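Local coordinates for nicotinamide riboside transporter PnuC (Neisseria mucosa ATCC 25996, PDB 4QTN), which binds nicotinamide riboside, a form of vitamin B3, and probably carries it across the bacterial inner membrane, at residues Ile29-Val33 and Leu208-Met213; Leu42-Ala46 and Leu74-Val78; Arg177-Ala183 and Gly224-Thr229; Glu120-Ala125 and Leu231-His235; Leu159-Thr163 and Leu191-Leu195. All coordinates share one frame. Residues are numbered along the deposited sequence.

Contact 1 (Ile29-Val33 and Leu208-Met213)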
# COMPACT_ATOMS: atom_id res chain seq x y z
N ILE C 29 4.60 -0.58 -18.58
CA ILE C 29 5.28 0.44 -17.77
C ILE C 29 6.79 0.23 -17.82
O ILE C 29 7.58 1.18 -17.75
CB ILE C 29 4.80 0.41 -16.30
CG1 ILE C 29 3.28 0.50 -16.21
CG2 ILE C 29 5.45 1.53 -15.48
CD1 ILE C 29 2.68 1.74 -16.84
N GLN C 30 7.17 -1.03 -17.96
CA GLN C 30 8.55 -1.41 -18.05
C GLN C 30 9.12 -1.04 -19.43
O GLN C 30 10.22 -0.50 -19.52
CB GLN C 30 8.71 -2.92 -17.77
CG GLN C 30 9.97 -3.30 -17.03
CD GLN C 30 10.31 -2.34 -15.90
OE1 GLN C 30 11.33 -1.65 -15.95
NE2 GLN C 30 9.46 -2.31 -14.86
N ALA C 31 8.33 -1.30 -20.48
CA ALA C 31 8.70 -0.91 -21.85
C ALA C 31 8.79 0.58 -21.96
O ALA C 31 9.76 1.11 -22.51
CB ALA C 31 7.68 -1.44 -22.85
N VAL C 32 7.79 1.27 -21.43
CA VAL C 32 7.73 2.72 -21.50
C VAL C 32 8.88 3.39 -20.72
O VAL C 32 9.44 4.38 -21.18
CB VAL C 32 6.34 3.26 -21.10
CG1 VAL C 32 6.38 4.77 -20.88
CG2 VAL C 32 5.32 2.91 -22.17
N VAL C 33 9.27 2.82 -19.56
CA VAL C 33 10.44 3.35 -18.81
C VAL C 33 11.77 3.22 -19.58
O VAL C 33 12.66 4.07 -19.45
CB VAL C 33 10.56 2.75 -17.39
CG1 VAL C 33 11.93 2.12 -17.16
CG2 VAL C 33 10.29 3.82 -16.34
N LEU C 208 15.61 3.13 -11.96
CA LEU C 208 14.16 3.13 -12.01
C LEU C 208 13.53 1.80 -12.44
O LEU C 208 12.53 1.39 -11.86
CB LEU C 208 13.62 4.27 -12.86
CG LEU C 208 12.39 4.90 -12.24
CD1 LEU C 208 12.79 5.88 -11.13
CD2 LEU C 208 11.53 5.59 -13.29
N PRO C 209 14.13 1.10 -13.44
CA PRO C 209 13.47 -0.15 -13.83
C PRO C 209 13.32 -1.14 -12.67
O PRO C 209 12.32 -1.86 -12.59
CB PRO C 209 14.41 -0.72 -14.90
CG PRO C 209 15.16 0.45 -15.42
CD PRO C 209 15.33 1.37 -14.25
N LEU C 210 14.29 -1.16 -11.75
CA LEU C 210 14.27 -2.15 -10.67
C LEU C 210 13.54 -1.68 -9.41
O LEU C 210 12.88 -2.48 -8.74
CB LEU C 210 15.67 -2.67 -10.36
CG LEU C 210 16.40 -3.40 -11.50
CD1 LEU C 210 17.65 -4.09 -10.99
CD2 LEU C 210 15.48 -4.39 -12.20
N LEU C 211 13.64 -0.39 -9.09
CA LEU C 211 12.80 0.19 -8.05
C LEU C 211 11.34 0.06 -8.45
O LEU C 211 10.51 -0.30 -7.62
CB LEU C 211 13.15 1.66 -7.82
CG LEU C 211 12.23 2.47 -6.88
CD1 LEU C 211 11.91 1.72 -5.58
CD2 LEU C 211 12.84 3.82 -6.58
N LEU C 212 11.04 0.32 -9.72
CA LEU C 212 9.68 0.13 -10.21
C LEU C 212 9.30 -1.34 -10.18
O LEU C 212 8.18 -1.69 -9.81
CB LEU C 212 9.48 0.71 -11.61
CG LEU C 212 8.57 1.94 -11.69
CD1 LEU C 212 8.09 2.13 -13.11
CD2 LEU C 212 7.37 1.84 -10.76
N MSE C 213 10.25 -2.20 -10.54
CA MSE C 213 10.02 -3.63 -10.49
C MSE C 213 9.55 -4.07 -9.12
O MSE C 213 8.57 -4.81 -9.02
CB MSE C 213 11.27 -4.38 -10.87
CG MSE C 213 10.97 -5.85 -10.75
SE MSE C 213 12.61 -6.85 -11.07
CE MSE C 213 13.49 -6.43 -9.36

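Contact 2 (Leu42-Ala46 and Leu74-Val78)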
# COMPACT_ATOMS: atom_id res chain seq x y z
N LEU C 42 20.08 -3.17 -19.25
CA LEU C 42 20.29 -4.34 -18.40
C LEU C 42 19.19 -4.47 -17.38
O LEU C 42 18.45 -5.45 -17.38
CB LEU C 42 21.64 -4.28 -17.68
CG LEU C 42 22.79 -5.18 -18.16
CD1 LEU C 42 23.64 -5.56 -16.97
CD2 LEU C 42 22.30 -6.42 -18.88
N ALA C 43 19.09 -3.46 -16.51
CA ALA C 43 18.08 -3.44 -15.46
C ALA C 43 16.66 -3.55 -16.03
O ALA C 43 15.76 -4.09 -15.37
CB ALA C 43 18.23 -2.18 -14.61
N SER C 44 16.46 -3.06 -17.25
CA SER C 44 15.15 -3.19 -17.87
C SER C 44 14.83 -4.60 -18.35
O SER C 44 13.71 -5.05 -18.20
CB SER C 44 14.93 -2.14 -18.94
OG SER C 44 14.33 -1.01 -18.36
N VAL C 45 15.84 -5.30 -18.88
CA VAL C 45 15.71 -6.76 -19.09
C VAL C 45 15.51 -7.45 -17.74
O VAL C 45 14.68 -8.34 -17.61
CB VAL C 45 16.95 -7.36 -19.80
CG1 VAL C 45 16.92 -8.87 -19.74
CG2 VAL C 45 17.00 -6.94 -21.25
N ALA C 46 16.26 -7.00 -16.73
CA ALA C 46 16.19 -7.59 -15.40
C ALA C 46 14.80 -7.44 -14.79
O ALA C 46 14.39 -8.26 -13.99
CB ALA C 46 17.26 -7.02 -14.48
N LEU C 74 21.33 -11.11 -13.87
CA LEU C 74 21.35 -9.72 -14.22
C LEU C 74 21.20 -8.82 -12.98
O LEU C 74 22.11 -8.04 -12.66
CB LEU C 74 20.27 -9.41 -15.26
CG LEU C 74 20.39 -10.17 -16.59
CD1 LEU C 74 19.30 -9.75 -17.57
CD2 LEU C 74 21.77 -9.98 -17.21
N TYR C 75 20.08 -8.96 -12.28
CA TYR C 75 19.80 -8.14 -11.10
C TYR C 75 20.98 -8.16 -10.14
O TYR C 75 21.34 -7.14 -9.56
CB TYR C 75 18.52 -8.59 -10.39
CG TYR C 75 18.22 -7.89 -9.06
CD1 TYR C 75 17.47 -6.72 -9.01
CD2 TYR C 75 18.65 -8.43 -7.86
CE1 TYR C 75 17.19 -6.09 -7.80
CE2 TYR C 75 18.38 -7.81 -6.65
CZ TYR C 75 17.65 -6.65 -6.62
OH TYR C 75 17.39 -6.04 -5.43
N ALA C 76 21.61 -9.33 -10.01
CA ALA C 76 22.75 -9.46 -9.10
C ALA C 76 23.87 -8.51 -9.51
O ALA C 76 24.46 -7.84 -8.66
CB ALA C 76 23.25 -10.90 -9.06
N TYR C 77 24.13 -8.45 -10.81
CA TYR C 77 25.13 -7.55 -11.35
C TYR C 77 24.71 -6.10 -11.09
O TYR C 77 25.41 -5.34 -10.42
CB TYR C 77 25.32 -7.83 -12.84
CG TYR C 77 26.26 -6.90 -13.56
CD1 TYR C 77 27.63 -7.11 -13.54
CD2 TYR C 77 25.78 -5.84 -14.32
CE1 TYR C 77 28.49 -6.27 -14.22
CE2 TYR C 77 26.63 -4.99 -15.00
CZ TYR C 77 27.98 -5.21 -14.95
OH TYR C 77 28.84 -4.37 -15.63
N VAL C 78 23.51 -5.75 -11.57
CA VAL C 78 22.99 -4.39 -11.48
C VAL C 78 22.89 -3.89 -10.04
O VAL C 78 23.05 -2.70 -9.79
CB VAL C 78 21.61 -4.27 -12.18
CG1 VAL C 78 21.03 -2.86 -12.02
CG2 VAL C 78 21.72 -4.64 -13.66

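Contact 3 (Arg177-Ala183 and Gly224-Thr229). With NNR (Nicotinamide riboside), chain I.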
# COMPACT_ATOMS: atom_id res chain seq x y z
N ARG C 177 6.97 -25.51 -1.89
CA ARG C 177 5.54 -25.45 -2.28
C ARG C 177 4.55 -24.99 -1.17
O ARG C 177 3.39 -25.39 -1.18
CB ARG C 177 5.08 -26.78 -2.87
CG ARG C 177 5.66 -27.06 -4.24
CD ARG C 177 6.04 -28.52 -4.41
NE ARG C 177 5.01 -29.42 -3.92
CZ ARG C 177 5.21 -30.40 -3.04
NH1 ARG C 177 6.45 -30.63 -2.58
NH2 ARG C 177 4.19 -31.15 -2.64
N TYR C 178 4.99 -24.15 -0.25
CA TYR C 178 4.12 -23.70 0.85
C TYR C 178 3.53 -22.34 0.59
O TYR C 178 4.21 -21.43 0.13
CB TYR C 178 4.85 -23.73 2.19
CG TYR C 178 5.06 -25.13 2.72
CD1 TYR C 178 3.99 -25.87 3.27
CD2 TYR C 178 6.30 -25.75 2.64
CE1 TYR C 178 4.17 -27.15 3.74
CE2 TYR C 178 6.49 -27.04 3.10
CZ TYR C 178 5.43 -27.74 3.65
OH TYR C 178 5.62 -29.03 4.10
N ARG C 179 2.25 -22.18 0.89
CA ARG C 179 1.56 -20.92 0.66
C ARG C 179 2.02 -19.79 1.60
O ARG C 179 1.80 -18.64 1.32
CB ARG C 179 0.06 -21.10 0.77
CG ARG C 179 -0.62 -19.91 1.41
CD ARG C 179 -2.10 -19.99 1.25
NE ARG C 179 -2.70 -20.94 2.17
CZ ARG C 179 -2.83 -20.74 3.47
NH1 ARG C 179 -2.37 -19.61 4.03
NH2 ARG C 179 -3.40 -21.67 4.23
N GLU C 180 2.64 -20.12 2.72
CA GLU C 180 3.01 -19.07 3.69
C GLU C 180 4.19 -18.22 3.21
O GLU C 180 4.52 -17.20 3.82
CB GLU C 180 3.28 -19.67 5.08
CG GLU C 180 2.00 -20.06 5.83
CD GLU C 180 1.22 -21.18 5.14
OE1 GLU C 180 1.85 -21.99 4.43
OE2 GLU C 180 -0.03 -21.24 5.31
N GLN C 181 4.80 -18.63 2.10
CA GLN C 181 5.90 -17.89 1.50
C GLN C 181 5.46 -16.44 1.20
O GLN C 181 6.18 -15.50 1.49
CB GLN C 181 6.35 -18.58 0.22
CG GLN C 181 5.23 -18.76 -0.81
CD GLN C 181 5.74 -18.98 -2.21
OE1 GLN C 181 6.52 -18.18 -2.73
NE2 GLN C 181 5.31 -20.07 -2.83
N TRP C 182 4.25 -16.29 0.66
CA TRP C 182 3.69 -14.97 0.33
C TRP C 182 3.59 -13.97 1.49
O TRP C 182 3.74 -12.77 1.28
CB TRP C 182 2.37 -15.10 -0.41
CG TRP C 182 2.51 -15.86 -1.67
CD1 TRP C 182 2.14 -17.15 -1.88
CD2 TRP C 182 3.12 -15.42 -2.89
NE1 TRP C 182 2.45 -17.53 -3.15
CE2 TRP C 182 3.05 -16.49 -3.80
CE3 TRP C 182 3.70 -14.22 -3.31
CZ2 TRP C 182 3.55 -16.40 -5.10
CZ3 TRP C 182 4.20 -14.14 -4.60
CH2 TRP C 182 4.13 -15.23 -5.48
N ALA C 183 3.32 -14.44 2.70
CA ALA C 183 3.37 -13.53 3.82
C ALA C 183 4.77 -12.94 3.92
O ALA C 183 4.92 -11.73 4.05
CB ALA C 183 2.97 -14.22 5.10
N GLY C 224 -0.29 -13.29 -5.27
CA GLY C 224 0.28 -14.61 -4.93
C GLY C 224 -0.37 -15.24 -3.71
O GLY C 224 -0.92 -16.34 -3.78
N TYR C 225 -0.37 -14.51 -2.61
CA TYR C 225 -1.04 -14.98 -1.42
C TYR C 225 -2.49 -15.38 -1.71
O TYR C 225 -2.88 -16.53 -1.43
CB TYR C 225 -0.97 -13.93 -0.34
CG TYR C 225 -1.03 -14.48 1.05
CD1 TYR C 225 -1.93 -15.45 1.38
CD2 TYR C 225 -0.22 -13.97 2.05
CE1 TYR C 225 -2.03 -15.94 2.67
CE2 TYR C 225 -0.33 -14.43 3.36
CZ TYR C 225 -1.23 -15.42 3.66
OH TYR C 225 -1.35 -15.92 4.95
N ILE C 226 -3.26 -14.49 -2.32
CA ILE C 226 -4.65 -14.83 -2.73
C ILE C 226 -4.75 -16.10 -3.61
O ILE C 226 -5.49 -17.03 -3.26
CB ILE C 226 -5.36 -13.67 -3.42
CG1 ILE C 226 -5.82 -12.65 -2.41
CG2 ILE C 226 -6.57 -14.16 -4.16
CD1 ILE C 226 -5.59 -11.23 -2.84
N ASN C 227 -4.00 -16.14 -4.71
CA ASN C 227 -4.09 -17.25 -5.68
C ASN C 227 -3.59 -18.55 -5.16
O ASN C 227 -4.20 -19.60 -5.41
CB ASN C 227 -3.32 -16.93 -6.94
CG ASN C 227 -3.71 -17.84 -8.10
OD1 ASN C 227 -4.85 -17.79 -8.59
ND2 ASN C 227 -2.76 -18.67 -8.54
N TRP C 228 -2.43 -18.51 -4.50
CA TRP C 228 -1.91 -19.68 -3.79
C TRP C 228 -2.86 -20.23 -2.72
O TRP C 228 -2.90 -21.43 -2.51
CB TRP C 228 -0.52 -19.41 -3.22
CG TRP C 228 0.51 -19.77 -4.16
CD1 TRP C 228 0.68 -19.27 -5.40
CD2 TRP C 228 1.51 -20.78 -3.98
NE1 TRP C 228 1.74 -19.88 -6.03
CE2 TRP C 228 2.27 -20.81 -5.18
CE3 TRP C 228 1.86 -21.63 -2.94
CZ2 TRP C 228 3.35 -21.68 -5.35
CZ3 TRP C 228 2.93 -22.51 -3.11
CH2 TRP C 228 3.66 -22.52 -4.31
N THR C 229 -3.65 -19.37 -2.09
CA THR C 229 -4.74 -19.89 -1.27
C THR C 229 -5.72 -20.73 -2.10
O THR C 229 -6.00 -21.88 -1.75
CB THR C 229 -5.46 -18.81 -0.48
OG1 THR C 229 -4.57 -18.29 0.50
CG2 THR C 229 -6.65 -19.40 0.24
O2R NNR I . 11.87 -17.34 -7.88
C2R NNR I . 11.92 -15.88 -7.43
C3R NNR I . 13.29 -15.28 -7.75
O3R NNR I . 14.23 -16.26 -7.74
C4R NNR I . 13.58 -14.32 -6.62
C5R NNR I . 13.15 -12.83 -6.96
O5R NNR I . 13.10 -12.05 -5.72
O4R NNR I . 12.90 -14.77 -5.60
C1R NNR I . 11.76 -15.76 -6.14
N1 NNR I . 10.43 -15.23 -5.80
C2 NNR I . 10.27 -13.90 -5.40
C6 NNR I . 9.33 -16.05 -5.87
C5 NNR I . 8.05 -15.54 -5.55
C4 NNR I . 7.90 -14.23 -5.14
C3 NNR I . 8.98 -13.40 -5.08
C7 NNR I . 8.77 -11.96 -4.66
O7 NNR I . 9.66 -11.32 -4.18
N7 NNR I . 7.48 -11.35 -4.86

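Contact 4 (Glu120-Ala125 and Leu231-His235)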
# COMPACT_ATOMS: atom_id res chain seq x y z
N GLU C 120 -0.49 -26.48 -12.96
CA GLU C 120 -0.16 -25.73 -11.71
C GLU C 120 0.42 -26.66 -10.65
O GLU C 120 -0.08 -27.76 -10.44
CB GLU C 120 -1.40 -24.99 -11.13
CG GLU C 120 -2.75 -25.42 -11.69
CD GLU C 120 -3.89 -25.40 -10.67
OE1 GLU C 120 -3.85 -26.19 -9.71
OE2 GLU C 120 -4.87 -24.63 -10.86
N VAL C 121 1.49 -26.19 -9.99
CA VAL C 121 2.11 -26.88 -8.84
C VAL C 121 1.10 -27.13 -7.71
O VAL C 121 0.12 -26.39 -7.58
CB VAL C 121 3.32 -26.07 -8.29
CG1 VAL C 121 2.86 -24.99 -7.32
CG2 VAL C 121 4.34 -26.99 -7.63
N LYS C 122 1.34 -28.18 -6.93
CA LYS C 122 0.44 -28.53 -5.84
C LYS C 122 0.85 -27.80 -4.58
O LYS C 122 1.92 -28.01 -4.06
CB LYS C 122 0.41 -30.05 -5.62
CG LYS C 122 -0.43 -30.81 -6.65
CD LYS C 122 -0.53 -32.31 -6.34
CE LYS C 122 0.71 -33.08 -6.80
NZ LYS C 122 0.80 -34.45 -6.21
N ALA C 123 0.01 -26.88 -4.13
CA ALA C 123 0.38 -25.97 -3.05
C ALA C 123 -0.00 -26.55 -1.70
O ALA C 123 -1.05 -27.16 -1.57
CB ALA C 123 -0.28 -24.62 -3.26
N LYS C 124 0.87 -26.38 -0.70
CA LYS C 124 0.64 -26.91 0.65
C LYS C 124 0.55 -25.77 1.66
O LYS C 124 1.03 -24.67 1.41
CB LYS C 124 1.76 -27.89 1.07
CG LYS C 124 1.92 -29.09 0.15
CD LYS C 124 2.86 -30.14 0.72
CE LYS C 124 4.31 -29.67 0.74
NZ LYS C 124 5.26 -30.79 0.98
N ALA C 125 -0.07 -26.05 2.81
CA ALA C 125 -0.26 -25.05 3.86
C ALA C 125 0.34 -25.52 5.18
O ALA C 125 -0.12 -26.51 5.75
CB ALA C 125 -1.73 -24.74 4.04
N LEU C 231 -5.18 -22.24 -4.59
CA LEU C 231 -4.42 -23.37 -5.06
C LEU C 231 -4.34 -24.44 -3.97
O LEU C 231 -4.54 -25.63 -4.23
CB LEU C 231 -3.02 -22.89 -5.39
CG LEU C 231 -2.20 -23.18 -6.64
CD1 LEU C 231 -3.03 -23.34 -7.90
CD2 LEU C 231 -1.22 -22.03 -6.79
N VAL C 232 -4.04 -24.01 -2.76
CA VAL C 232 -3.97 -24.92 -1.62
C VAL C 232 -5.28 -25.67 -1.41
O VAL C 232 -5.27 -26.82 -1.02
CB VAL C 232 -3.55 -24.18 -0.31
CG1 VAL C 232 -4.13 -24.87 0.92
CG2 VAL C 232 -2.04 -24.09 -0.20
N LYS C 233 -6.41 -25.01 -1.68
CA LYS C 233 -7.69 -25.69 -1.61
C LYS C 233 -7.87 -26.69 -2.73
O LYS C 233 -8.35 -27.78 -2.49
CB LYS C 233 -8.85 -24.70 -1.61
CG LYS C 233 -9.41 -24.39 -0.23
CD LYS C 233 -10.41 -23.24 -0.27
CE LYS C 233 -10.20 -22.25 0.88
NZ LYS C 233 -9.95 -20.85 0.39
N ARG C 234 -7.46 -26.35 -3.94
CA ARG C 234 -7.66 -27.26 -5.07
C ARG C 234 -7.05 -28.63 -4.77
O ARG C 234 -7.37 -29.62 -5.44
CB ARG C 234 -7.10 -26.68 -6.40
CG ARG C 234 -7.86 -25.47 -6.97
CD ARG C 234 -7.76 -25.39 -8.50
NE ARG C 234 -8.64 -26.39 -9.13
CZ ARG C 234 -8.22 -27.52 -9.69
NH1 ARG C 234 -6.92 -27.78 -9.75
NH2 ARG C 234 -9.11 -28.38 -10.20
N HIS C 235 -6.22 -28.71 -3.73
CA HIS C 235 -5.49 -29.94 -3.42
C HIS C 235 -5.43 -30.29 -1.93
O HIS C 235 -4.36 -30.21 -1.30
CB HIS C 235 -4.12 -29.85 -4.05
CG HIS C 235 -4.15 -29.28 -5.42
ND1 HIS C 235 -3.04 -28.78 -6.05
CD2 HIS C 235 -5.18 -29.11 -6.29
CE1 HIS C 235 -3.38 -28.34 -7.26
NE2 HIS C 235 -4.68 -28.53 -7.42

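Contact 5 (Leu159-Thr163 and Leu191-Leu195)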
# COMPACT_ATOMS: atom_id res chain seq x y z
N LEU C 159 19.43 -3.04 7.95
CA LEU C 159 18.26 -3.25 7.12
C LEU C 159 18.60 -4.03 5.86
O LEU C 159 17.90 -4.95 5.52
CB LEU C 159 17.56 -1.93 6.77
CG LEU C 159 16.44 -2.07 5.74
CD1 LEU C 159 15.44 -0.94 5.87
CD2 LEU C 159 17.01 -2.12 4.33
N ASP C 160 19.69 -3.65 5.17
CA ASP C 160 20.14 -4.42 4.01
C ASP C 160 20.31 -5.85 4.46
O ASP C 160 20.21 -6.79 3.66
CB ASP C 160 21.49 -3.91 3.47
CG ASP C 160 21.49 -2.40 3.16
OD1 ASP C 160 20.93 -1.61 3.96
OD2 ASP C 160 22.10 -2.00 2.14
N GLY C 161 20.56 -6.00 5.76
CA GLY C 161 20.77 -7.32 6.36
C GLY C 161 19.47 -8.08 6.57
O GLY C 161 19.35 -9.23 6.15
N VAL C 162 18.49 -7.41 7.21
CA VAL C 162 17.16 -8.00 7.51
C VAL C 162 16.49 -8.55 6.26
O VAL C 162 16.03 -9.69 6.25
CB VAL C 162 16.21 -6.97 8.20
CG1 VAL C 162 14.77 -7.45 8.16
CG2 VAL C 162 16.63 -6.75 9.65
N THR C 163 16.43 -7.75 5.21
CA THR C 163 15.83 -8.20 3.97
C THR C 163 16.51 -9.48 3.41
O THR C 163 15.93 -10.19 2.59
CB THR C 163 15.70 -7.06 2.92
OG1 THR C 163 15.78 -7.60 1.59
CG2 THR C 163 16.78 -6.03 3.11
N LEU C 191 10.54 -4.14 1.92
CA LEU C 191 11.92 -3.84 2.34
C LEU C 191 12.83 -3.43 1.20
O LEU C 191 13.44 -2.37 1.25
CB LEU C 191 12.51 -4.98 3.16
CG LEU C 191 11.83 -5.08 4.52
CD1 LEU C 191 12.49 -6.11 5.41
CD2 LEU C 191 11.78 -3.71 5.20
N THR C 192 12.88 -4.24 0.14
CA THR C 192 13.69 -3.92 -1.04
C THR C 192 13.29 -2.60 -1.76
O THR C 192 14.14 -1.97 -2.40
CB THR C 192 13.70 -5.06 -2.06
OG1 THR C 192 13.93 -6.28 -1.38
CG2 THR C 192 14.81 -4.86 -3.06
N ILE C 193 12.02 -2.19 -1.67
CA ILE C 193 11.62 -0.89 -2.20
C ILE C 193 12.38 0.21 -1.47
O ILE C 193 12.95 1.10 -2.11
CB ILE C 193 10.09 -0.65 -2.12
CG1 ILE C 193 9.36 -1.44 -3.19
CG2 ILE C 193 9.78 0.82 -2.35
CD1 ILE C 193 7.87 -1.48 -2.98
N SER C 194 12.44 0.11 -0.13
CA SER C 194 13.24 1.02 0.72
C SER C 194 14.70 0.98 0.38
O SER C 194 15.36 2.00 0.41
CB SER C 194 13.09 0.67 2.20
OG SER C 194 11.76 0.72 2.62
N LEU C 195 15.23 -0.22 0.12
CA LEU C 195 16.64 -0.39 -0.29
C LEU C 195 16.99 0.42 -1.52
O LEU C 195 17.99 1.14 -1.52
CB LEU C 195 16.97 -1.85 -0.52
CG LEU C 195 17.21 -2.64 0.75
CD1 LEU C 195 17.93 -3.93 0.42
CD2 LEU C 195 18.00 -1.80 1.74

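Contact 1 (Ile29-Val33 and Leu208-Met213)
Antiparallel packing of transmembrane helices is well illustrated here, where helix 17-34 meets the first turns of helix 208-234. The two short segments run at 162° to each other, with axes 10.3 Å apart, a spacing that leaves room for branched side chains to interdigitate. V33 is the principal bump. Its CG2 reaches CD2 of L208 at 3.7 Å and its CG1 lies 4.0 Å from CG of P209, so the valine fills the hollow between those residues and L212, one turn further on. In return L212 enters the gap between I29 and V33, its CD1 lying 3.6 Å from I29 CG2 and 4.3 Å from V33 CG2. Behind helix 17-34, V162 and V166 of a neighbouring subunit pack on V33 and I29, which puts the pair at the trimer interface. Q30 closes the other flank, next to helix 41-59: its amide lies along the backbone of helix 208-234, with OE1 3.4 Å from both CA and CB of P209.

Contact 2 (Leu42-Ala46 and Leu74-Val78)
Small residues let two membrane helices come close, and A43 and A46 of helix 41-59 do this against helix 64-80. The two segments approach to 9.1 Å between axes, at 140°, roughly antiparallel but clearly splayed.

The contact across the segments is apolar. A46 lets the backbones come close: its CB is 3.9 Å from CB of L74, and the CA atoms of A46 and Y75 are 5.6 Å apart. A43 plays the same part one turn earlier, its CB lying 3.9 Å from CG1 of V78. Larger side chains pack beside these alanines. L42 reaches across with CD1 3.9 Å from V78 CG2 and 3.4 Å from CD2 of the Y77 ring, while its CD2 is 4.0 Å from CD2 of L74. L74 also meets V45, with 3.3 Å between V45 CG1 and L74 CD1.

The polar groups bond within each helix or to other helices. A46 N donates to L42 O at 2.8 Å and V78 N to L74 O at 2.9 Å. The ring of Y75 leads away from helix 41-59, and its hydroxyl is hydrogen-bonded to E87 and W196.

Around the pair, L210 of helix 208-234 packs on A43, Y75 and V78; helix 17-34 touches S44, and helix 85-107 lies against Y75 and A76 through N91.

Contact 3 (Arg177-Ala183 and Gly224-Thr229)
At G224 the helix has no side chain, and the face of W182 takes up the space: CA of G224 stands 3.5 Å from the centroid of the six-membered ring of W182, 10° off its normal, a CH-pi contact. A CB here would come within 2.4 Å of W182 CE3. The same indole, at CZ3, is 3.7 Å from C4 of nicotinamide riboside, so this packing backs a wall of the substrate pocket. Y225 follows, its CB 3.5 Å from W182 CB and its CE2 3.7 Å from CB of A183. The partner segment is the tight connection between helices 158-175 and 181-198: R177 ends the former in a Schellman motif, and a type I turn runs from Y178 to Q181. W228, its NE1 bonded to V57 O, receives the edge of W182 on its face, a T-shaped pair with centroids of the five-membered rings 4.5 Å apart and planes at 63°; Q181, whose OE1 is hydrogen-bonded to W185 NE1, sets NE2 over that face. T229 OG1 comes last, donating to Y225 O at 3.1 Å.

Contact 4 (Glu120-Ala125 and Leu231-His235)
A123 forms the apolar centre, its methyl directed at the last turn of helix 208-234: CB lies 3.9 Å from CB of L231 and 3.6 Å from CG2 of V232. The CA atoms of A123 and V232 are 4.7 Å apart, a closeness that a methyl-sized side chain permits. Two residues along the loop, A125 extends the patch with CB 3.9 Å from CG1 of V232, while K124 points away. In the opposite direction the surface becomes polar. H235 lies beside K122 and E120, filling the space past the helix end, and E120 lays its carboxylate against L231, with OE1 3.5 Å from CD1. At the polar edge, E120 OE1 and R234 NH1, also 3.5 Å apart, form a salt bridge with a weak hydrogen bond. On its other edge the loop exchanges backbone hydrogen bonds, K124 with R177 and R179. The arrangement is that of an extended interhelical loop docked on the C-terminal end of a transmembrane helix, probably at the cytoplasmic face of the transporter.

Contact 5 (Leu159-Thr163 and Leu191-Leu195)
L195, L191 and T163 carry this contact, in which helices 158-175 and 181-198 cross as a splayed antiparallel pair, at 147° with axes 9.8 Å apart. The residues fit by alternation: T163 is set between the two leucines, which stand one helical turn apart. Its CB lies 3.8 Å from CB of L191, while its CG2 is 3.6 Å from CD1 of L195. L191 also reaches V162, with CD1 3.8 Å from CG1 of the valine. L195 bends its end toward the partner helix, where it lies beside L159 and the carboxylate of D160, whose OD1 is 3.7 Å from CD2 of L195. The threonine thus works here mainly through its carbon atoms. Its OG1 has a weak hydrogen bond to E87, and T192 uses its own hydroxyl on V188 O, the familiar way for a threonine to satisfy itself within a membrane helix.

Helix 85-107 meets the pair through E87, which touches T192 and L195. Helix 208-234 lies along I193 and T192 through L211 and Y214. Across the subunit boundary, V33 and L208 of a neighbouring chain pack on V162 and L159.

Overall arrangement
Followed from the N terminus, contact 1 opens first, at 29-33, and contact 2 closes a short hairpin within its span. Contact 4 opens next, at 120-125, then contact 5 at 159-163 and contact 3 at 177-183. Of these three, contact 5 closes first, in a hairpin resembling contact 2, nested inside both contacts 1 and 4 and crossing contact 3. Helix 208-234 then closes the remaining three in turn: contact 1 at its start, contact 3 further on, contact 4 at its end. Contact 3 nests in contact 4; contact 1 crosses both. Contacts 1, 2 and 5 thus tie together one end of the bundle, and contacts 3 and 4, joined by backbone bonds, the other.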